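Local coordinates for protein fatty Acyl-Adenylate Ligase (PDB 3PBK) that is a fatty acyl-adenylate ligase, a member of the AMP-binding enzyme family in the ANL superfamily, at residues Gly353-Glu365 with Val371-Asn385. Residues are numbered along the deposited sequence; the frame is centred on the assembly and turned at random.
Sequences GVVVNEVDRDILE and VAPGAETRAVSTFVN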
ATOM      1  N   GLY A 353      -0.007  19.425  -9.029  1.00 19.98           N
ATOM      2  CA  GLY A 353      -0.441  19.656  -7.669  1.00 19.54           C
ATOM      3  C   GLY A 353      -1.681  18.809  -7.450  1.00 18.17           C
ATOM      4  O   GLY A 353      -2.105  18.090  -8.352  1.00 18.54           O
ATOM      5  N   VAL A 354      -2.261  18.879  -6.259  1.00 17.21           N
ATOM      6  CA  VAL A 354      -3.505  18.180  -5.987  1.00 15.93           C
ATOM      7  C   VAL A 354      -4.637  18.876  -6.729  1.00 15.38           C
ATOM      8  O   VAL A 354      -4.799  20.080  -6.626  1.00 16.05           O
ATOM      9  CB  VAL A 354      -3.820  18.171  -4.479  1.00 16.16           C
ATOM     10  CG1 VAL A 354      -5.171  17.517  -4.208  1.00 15.11           C
ATOM     11  CG2 VAL A 354      -2.709  17.472  -3.713  1.00 16.90           C
ATOM     12  N   VAL A 355      -5.413  18.120  -7.489  1.00 15.30           N
ATOM     13  CA  VAL A 355      -6.591  18.667  -8.151  1.00 14.30           C
ATOM     14  C   VAL A 355      -7.847  18.073  -7.509  1.00 13.85           C
ATOM     15  O   VAL A 355      -7.942  16.861  -7.319  1.00 13.46           O
ATOM     16  CB  VAL A 355      -6.583  18.327  -9.638  1.00 14.40           C
ATOM     17  CG1 VAL A 355      -7.885  18.752 -10.270  1.00 14.23           C
ATOM     18  CG2 VAL A 355      -5.383  18.957 -10.321  1.00 14.18           C
ATOM     19  N   VAL A 356      -8.808  18.919  -7.163  1.00 14.29           N
ATOM     20  CA  VAL A 356      -9.970  18.454  -6.409  1.00 14.03           C
ATOM     21  C   VAL A 356     -11.264  18.661  -7.174  1.00 13.96           C
ATOM     22  O   VAL A 356     -11.358  19.551  -8.022  1.00 14.34           O
ATOM     23  CB  VAL A 356     -10.099  19.180  -5.051  1.00 12.94           C
ATOM     24  CG1 VAL A 356      -8.885  18.924  -4.191  1.00 13.25           C
ATOM     25  CG2 VAL A 356     -10.289  20.660  -5.269  1.00 12.32           C
ATOM     26  N   ASN A 357     -12.249  17.817  -6.880  1.00 13.44           N
ATOM     27  CA  ASN A 357     -13.610  18.048  -7.327  1.00 14.48           C
ATOM     28  C   ASN A 357     -14.560  18.103  -6.134  1.00 15.15           C
ATOM     29  O   ASN A 357     -14.641  17.153  -5.352  1.00 14.96           O
ATOM     30  CB  ASN A 357     -14.065  16.968  -8.305  1.00 14.97           C
ATOM     31  CG  ASN A 357     -15.426  17.282  -8.921  1.00 15.75           C
ATOM     32  OD1 ASN A 357     -16.440  16.665  -8.579  1.00 16.09           O
ATOM     33  ND2 ASN A 357     -15.458  18.269  -9.815  1.00 15.81           N
ATOM     34  N   GLU A 358     -15.276  19.213  -5.993  1.00 15.36           N
ATOM     35  CA  GLU A 358     -16.238  19.350  -4.907  1.00 15.89           C
ATOM     36  C   GLU A 358     -17.617  18.872  -5.326  1.00 16.16           C
ATOM     37  O   GLU A 358     -18.011  19.020  -6.489  1.00 16.80           O
ATOM     38  CB  GLU A 358     -16.304  20.794  -4.424  1.00 16.29           C
ATOM     39  CG  GLU A 358     -15.043  21.240  -3.739  1.00 16.70           C
ATOM     40  CD  GLU A 358     -15.028  22.723  -3.484  1.00 19.42           C
ATOM     41  OE1 GLU A 358     -15.901  23.420  -4.050  1.00 19.27           O
ATOM     42  OE2 GLU A 358     -14.146  23.186  -2.721  1.00 20.78           O
ATOM     43  N   VAL A 359     -18.354  18.296  -4.382  1.00 15.81           N
ATOM     44  CA  VAL A 359     -19.675  17.775  -4.699  1.00 16.84           C
ATOM     45  C   VAL A 359     -20.688  18.130  -3.618  1.00 16.79           C
ATOM     46  O   VAL A 359     -20.323  18.257  -2.451  1.00 16.82           O
ATOM     47  CB  VAL A 359     -19.640  16.233  -4.883  1.00 16.86           C
ATOM     48  CG1 VAL A 359     -18.700  15.836  -6.031  1.00 15.51           C
ATOM     49  CG2 VAL A 359     -19.244  15.554  -3.584  1.00 16.31           C
ATOM     50  N   ASP A 360     -21.951  18.308  -4.005  1.00 17.00           N
ATOM     51  CA  ASP A 360     -23.027  18.405  -3.022  1.00 17.74           C
ATOM     52  C   ASP A 360     -23.022  17.080  -2.261  1.00 17.99           C
ATOM     53  O   ASP A 360     -23.187  16.014  -2.859  1.00 17.67           O
ATOM     54  CB  ASP A 360     -24.381  18.639  -3.704  1.00 17.43           C
ATOM     55  CG  ASP A 360     -25.498  18.998  -2.717  1.00 18.92           C
ATOM     56  OD1 ASP A 360     -25.514  18.472  -1.589  1.00 19.11           O
ATOM     57  OD2 ASP A 360     -26.378  19.810  -3.077  1.00 19.97           O
ATOM     58  N   ARG A 361     -22.808  17.129  -0.952  1.00 17.68           N
ATOM     59  CA  ARG A 361     -22.703  15.885  -0.207  1.00 18.13           C
ATOM     60  C   ARG A 361     -24.029  15.123  -0.161  1.00 18.79           C
ATOM     61  O   ARG A 361     -24.053  13.897  -0.312  1.00 18.77           O
ATOM     62  CB  ARG A 361     -22.124  16.091   1.199  1.00 18.12           C
ATOM     63  CG  ARG A 361     -22.300  14.858   2.063  1.00 18.79           C
ATOM     64  CD  ARG A 361     -21.283  14.726   3.165  1.00 19.46           C
ATOM     65  NE  ARG A 361     -21.471  15.654   4.283  1.00 20.21           N
ATOM     66  CZ  ARG A 361     -22.593  15.796   4.986  1.00 20.31           C
ATOM     67  NH1 ARG A 361     -23.687  15.098   4.675  1.00 20.35           N
ATOM     68  NH2 ARG A 361     -22.622  16.664   5.991  1.00 20.46           N
ATOM     69  N   ASP A 362     -25.130  15.847   0.028  1.00 18.92           N
ATOM     70  CA  ASP A 362     -26.457  15.227   0.087  1.00 19.02           C
ATOM     71  C   ASP A 362     -26.854  14.547  -1.232  1.00 18.53           C
ATOM     72  O   ASP A 362     -27.528  13.515  -1.234  1.00 18.61           O
ATOM     73  CB  ASP A 362     -27.511  16.245   0.542  1.00 18.63           C
ATOM     74  CG  ASP A 362     -27.234  16.774   1.939  1.00 19.93           C
ATOM     75  OD1 ASP A 362     -26.975  15.946   2.848  1.00 20.40           O
ATOM     76  OD2 ASP A 362     -27.259  18.012   2.127  1.00 20.22           O
ATOM     77  N   ILE A 363     -26.434  15.107  -2.359  1.00 17.55           N
ATOM     78  CA  ILE A 363     -26.731  14.453  -3.620  1.00 17.95           C
ATOM     79  C   ILE A 363     -25.956  13.138  -3.770  1.00 17.98           C
ATOM     80  O   ILE A 363     -26.420  12.192  -4.398  1.00 17.96           O
ATOM     81  CB  ILE A 363     -26.476  15.382  -4.803  1.00 17.42           C
ATOM     82  CG1 ILE A 363     -27.407  16.583  -4.711  1.00 17.58           C
ATOM     83  CG2 ILE A 363     -26.708  14.656  -6.110  1.00 15.99           C
ATOM     84  CD1 ILE A 363     -27.704  17.183  -6.039  1.00 16.39           C
ATOM     85  N   LEU A 364     -24.777  13.079  -3.173  1.00 17.92           N
ATOM     86  CA  LEU A 364     -23.970  11.871  -3.193  1.00 17.79           C
ATOM     87  C   LEU A 364     -24.569  10.792  -2.278  1.00 18.62           C
ATOM     88  O   LEU A 364     -24.783   9.648  -2.682  1.00 18.98           O
ATOM     89  CB  LEU A 364     -22.552  12.217  -2.732  1.00 18.25           C
ATOM     90  CG  LEU A 364     -21.473  11.147  -2.860  1.00 18.70           C
ATOM     91  CD1 LEU A 364     -20.804  11.302  -4.203  1.00 18.01           C
ATOM     92  CD2 LEU A 364     -20.447  11.242  -1.734  1.00 18.49           C
ATOM     93  N   GLU A 365     -24.836  11.165  -1.035  1.00 18.90           N
ATOM     94  CA  GLU A 365     -25.367  10.227  -0.061  1.00 18.77           C
ATOM     95  C   GLU A 365     -26.718   9.669  -0.475  1.00 18.73           C
ATOM     96  O   GLU A 365     -26.950   8.472  -0.350  1.00 19.59           O
ATOM     97  CB  GLU A 365     -25.451  10.891   1.316  1.00 19.53           C
ATOM     98  CG  GLU A 365     -24.081  11.312   1.834  1.00 19.99           C
ATOM     99  CD  GLU A 365     -24.095  11.988   3.207  1.00 21.49           C
ATOM    100  OE1 GLU A 365     -25.178  12.404   3.704  1.00 21.43           O
ATOM    101  OE2 GLU A 365     -22.985  12.110   3.782  1.00 22.19           O
ATOM    102  N   VAL A 371     -22.505  15.675  -8.175  1.00 15.83           N
ATOM    103  CA  VAL A 371     -22.816  16.911  -8.882  1.00 15.62           C
ATOM    104  C   VAL A 371     -22.127  18.095  -8.215  1.00 16.50           C
ATOM    105  O   VAL A 371     -21.735  18.024  -7.044  1.00 16.26           O
ATOM    106  CB  VAL A 371     -24.324  17.163  -8.988  1.00 14.63           C
ATOM    107  CG1 VAL A 371     -25.067  15.863  -8.863  1.00 14.59           C
ATOM    108  CG2 VAL A 371     -24.766  18.124  -7.926  1.00 15.74           C
ATOM    109  N   ALA A 372     -21.962  19.176  -8.971  1.00 16.82           N
ATOM    110  CA  ALA A 372     -21.229  20.329  -8.477  1.00 15.92           C
ATOM    111  C   ALA A 372     -22.110  21.124  -7.529  1.00 16.46           C
ATOM    112  O   ALA A 372     -23.304  21.291  -7.776  1.00 16.59           O
ATOM    113  CB  ALA A 372     -20.755  21.179  -9.623  1.00 15.77           C
ATOM    114  N   PRO A 373     -21.526  21.592  -6.415  1.00 17.06           N
ATOM    115  CA  PRO A 373     -22.296  22.327  -5.410  1.00 17.33           C
ATOM    116  C   PRO A 373     -23.006  23.500  -6.052  1.00 17.60           C
ATOM    117  O   PRO A 373     -22.379  24.298  -6.742  1.00 16.87           O
ATOM    118  CB  PRO A 373     -21.223  22.828  -4.442  1.00 17.41           C
ATOM    119  CG  PRO A 373     -20.118  21.857  -4.575  1.00 16.76           C
ATOM    120  CD  PRO A 373     -20.120  21.424  -6.019  1.00 16.75           C
ATOM    121  N   GLY A 374     -24.311  23.591  -5.841  1.00 19.12           N
ATOM    122  CA  GLY A 374     -25.084  24.696  -6.375  1.00 19.60           C
ATOM    123  C   GLY A 374     -25.428  25.746  -5.334  1.00 19.66           C
ATOM    124  O   GLY A 374     -24.840  25.779  -4.248  1.00 19.79           O
ATOM    125  N   ALA A 375     -26.388  26.602  -5.677  1.00 19.32           N
ATOM    126  CA  ALA A 375     -26.823  27.668  -4.792  1.00 18.97           C
ATOM    127  C   ALA A 375     -27.558  27.102  -3.591  1.00 20.28           C
ATOM    128  O   ALA A 375     -27.609  27.726  -2.537  1.00 20.23           O
ATOM    129  CB  ALA A 375     -27.708  28.634  -5.538  1.00 18.43           C
ATOM    130  N   GLU A 376     -28.119  25.907  -3.745  1.00 21.73           N
ATOM    131  CA  GLU A 376     -28.921  25.315  -2.679  1.00 22.80           C
ATOM    132  C   GLU A 376     -28.159  24.233  -1.910  1.00 21.85           C
ATOM    133  O   GLU A 376     -28.684  23.631  -0.966  1.00 22.76           O
ATOM    134  CB  GLU A 376     -30.220  24.760  -3.260  1.00 24.47           C
ATOM    135  CG  GLU A 376     -30.728  25.555  -4.464  1.00 24.65           C
ATOM    136  CD  GLU A 376     -32.212  25.335  -4.731  1.00 29.34           C
ATOM    137  OE1 GLU A 376     -32.858  24.597  -3.945  1.00 30.79           O
ATOM    138  OE2 GLU A 376     -32.732  25.905  -5.721  1.00 29.80           O
ATOM    139  N   THR A 377     -26.917  23.998  -2.319  1.00 20.46           N
ATOM    140  CA  THR A 377     -26.075  23.012  -1.669  1.00 20.66           C
ATOM    141  C   THR A 377     -25.785  23.396  -0.225  1.00 21.76           C
ATOM    142  O   THR A 377     -25.334  24.505   0.055  1.00 21.71           O
ATOM    143  CB  THR A 377     -24.750  22.845  -2.419  1.00 20.49           C
ATOM    144  OG1 THR A 377     -24.977  22.087  -3.613  1.00 20.40           O
ATOM    145  CG2 THR A 377     -23.725  22.116  -1.551  1.00 19.93           C
ATOM    146  N   ARG A 378     -26.033  22.470   0.694  1.00 22.18           N
ATOM    147  CA  ARG A 378     -25.800  22.732   2.108  1.00 21.76           C
ATOM    148  C   ARG A 378     -24.582  21.996   2.689  1.00 20.51           C
ATOM    149  O   ARG A 378     -24.062  22.371   3.733  1.00 19.65           O
ATOM    150  CB  ARG A 378     -27.050  22.402   2.908  1.00 23.35           C
ATOM    151  CG  ARG A 378     -28.119  23.482   2.900  1.00 25.26           C
ATOM    152  CD  ARG A 378     -29.030  23.272   4.104  1.00 28.53           C
ATOM    153  NE  ARG A 378     -30.220  24.115   4.099  1.00 32.36           N
ATOM    154  CZ  ARG A 378     -31.252  23.964   3.268  1.00 34.74           C
ATOM    155  NH1 ARG A 378     -31.238  23.009   2.335  1.00 34.16           N
ATOM    156  NH2 ARG A 378     -32.295  24.786   3.360  1.00 32.13           N
ATOM    157  N   ALA A 379     -24.133  20.947   2.014  1.00 19.63           N
ATOM    158  CA  ALA A 379     -22.981  20.199   2.484  1.00 18.67           C
ATOM    159  C   ALA A 379     -22.107  19.820   1.303  1.00 18.29           C
ATOM    160  O   ALA A 379     -22.605  19.646   0.194  1.00 18.24           O
ATOM    161  CB  ALA A 379     -23.425  18.967   3.242  1.00 18.42           C
ATOM    162  N   VAL A 380     -20.806  19.692   1.542  1.00 17.91           N
ATOM    163  CA  VAL A 380     -19.847  19.432   0.474  1.00 17.08           C
ATOM    164  C   VAL A 380     -18.790  18.386   0.835  1.00 16.70           C
ATOM    165  O   VAL A 380     -18.172  18.449   1.894  1.00 17.68           O
ATOM    166  CB  VAL A 380     -19.109  20.717   0.097  1.00 16.58           C
ATOM    167  CG1 VAL A 380     -18.194  20.475  -1.099  1.00 16.34           C
ATOM    168  CG2 VAL A 380     -20.104  21.827  -0.182  1.00 17.84           C
ATOM    169  N   SER A 381     -18.576  17.425  -0.050  1.00 15.74           N
ATOM    170  CA  SER A 381     -17.417  16.558   0.073  1.00 15.60           C
ATOM    171  C   SER A 381     -16.423  16.929  -1.026  1.00 15.43           C
ATOM    172  O   SER A 381     -16.829  17.331  -2.126  1.00 15.19           O
ATOM    173  CB  SER A 381     -17.810  15.077  -0.028  1.00 16.80           C
ATOM    174  OG  SER A 381     -18.313  14.573   1.200  1.00 17.17           O
ATOM    175  N   THR A 382     -15.130  16.819  -0.716  1.00 14.85           N
ATOM    176  CA  THR A 382     -14.063  17.072  -1.684  1.00 14.20           C
ATOM    177  C   THR A 382     -13.360  15.775  -2.046  1.00 13.69           C
ATOM    178  O   THR A 382     -12.920  15.049  -1.160  1.00 14.13           O
ATOM    179  CB  THR A 382     -12.993  18.000  -1.108  1.00 13.51           C
ATOM    180  OG1 THR A 382     -13.582  19.239  -0.721  1.00 14.10           O
ATOM    181  CG2 THR A 382     -11.930  18.265  -2.143  1.00 13.59           C
ATOM    182  N   PHE A 383     -13.242  15.483  -3.335  1.00 13.23           N
ATOM    183  CA  PHE A 383     -12.522  14.288  -3.765  1.00 13.53           C
ATOM    184  C   PHE A 383     -11.290  14.634  -4.592  1.00 13.12           C
ATOM    185  O   PHE A 383     -11.289  15.608  -5.332  1.00 13.47           O
ATOM    186  CB  PHE A 383     -13.458  13.334  -4.510  1.00 14.25           C
ATOM    187  CG  PHE A 383     -14.512  12.739  -3.632  1.00 14.68           C
ATOM    188  CD1 PHE A 383     -14.184  11.763  -2.703  1.00 15.18           C
ATOM    189  CD2 PHE A 383     -15.824  13.175  -3.703  1.00 15.09           C
ATOM    190  CE1 PHE A 383     -15.151  11.223  -1.869  1.00 15.65           C
ATOM    191  CE2 PHE A 383     -16.800  12.640  -2.870  1.00 15.15           C
ATOM    192  CZ  PHE A 383     -16.465  11.665  -1.957  1.00 15.63           C
ATOM    193  N   VAL A 384     -10.233  13.851  -4.451  1.00 13.08           N
ATOM    194  CA  VAL A 384      -8.997  14.163  -5.151  1.00 13.54           C
ATOM    195  C   VAL A 384      -8.922  13.489  -6.521  1.00 14.74           C
ATOM    196  O   VAL A 384      -9.251  12.318  -6.669  1.00 14.20           O
ATOM    197  CB  VAL A 384      -7.770  13.809  -4.293  1.00 14.34           C
ATOM    198  CG1 VAL A 384      -6.487  14.032  -5.054  1.00 14.21           C
ATOM    199  CG2 VAL A 384      -7.773  14.633  -3.030  1.00 15.08           C
ATOM    200  N   ASN A 385      -8.515  14.253  -7.526  1.00 13.98           N
ATOM    201  CA  ASN A 385      -8.302  13.739  -8.872  1.00 15.09           C
ATOM    202  C   ASN A 385      -7.142  12.744  -8.877  1.00 15.04           C
ATOM    203  O   ASN A 385      -6.011  13.095  -8.552  1.00 14.83           O
ATOM    204  CB  ASN A 385      -8.020  14.907  -9.823  1.00 14.96           C
ATOM    205  CG  ASN A 385      -7.998  14.495 -11.284  1.00 15.72           C
ATOM    206  OD1 ASN A 385      -7.384  13.493 -11.659  1.00 15.97           O
ATOM    207  ND2 ASN A 385      -8.654  15.288 -12.125  1.00 15.97           N
TER
HETATM  208  O   HOH W   1     -22.711  15.490  -5.462  1.00 16.46           O
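T377 OG1 is gripped twice: it accepts from G374 N at 2.8 Å and donates to D360 OD2 at 2.7 Å, reaching that carboxylate oxygen from above its plane. The bond ties the loop ahead of strand 380-384 to the end of strand 356-360; the two strands pair as a two-stranded antiparallel sheet in the AMP-binding fold. D360 is also the N-cap of the helix that follows. With CG anti to the backbone N (chi1 -170°), its carboxylate lies beside the first turn, where OD1 takes a weak bond from D362 N while OD2 serves the threonine: one carboxylate at the strand-to-helix junction serves both the helix N-terminus and the loop.

Paired backbone bonds join N357 to F383 and V359 to S381; beyond the ladder, R361 N, already in the helix, bonds to A379 O at 2.8 Å, from above the carbonyl plane. At the edge of strand 356-360 turned away from strand 380-384, D360 N donates to V371 O at 3.1 Å, so the loop holds D360 through V371 and T377. On the face shared by N357, V359, S381 and F383, the phenylalanine ring turns its edge to V359 CG2 and L364 CD2; Y447 of strand 444-449 and Y454 of strand 452-458 also touch this face. R361, bent at chi3 (73°), forms a salt bridge with E365, and A379 CB sits over the centre of its guanidinium, 3.6 Å above the plane.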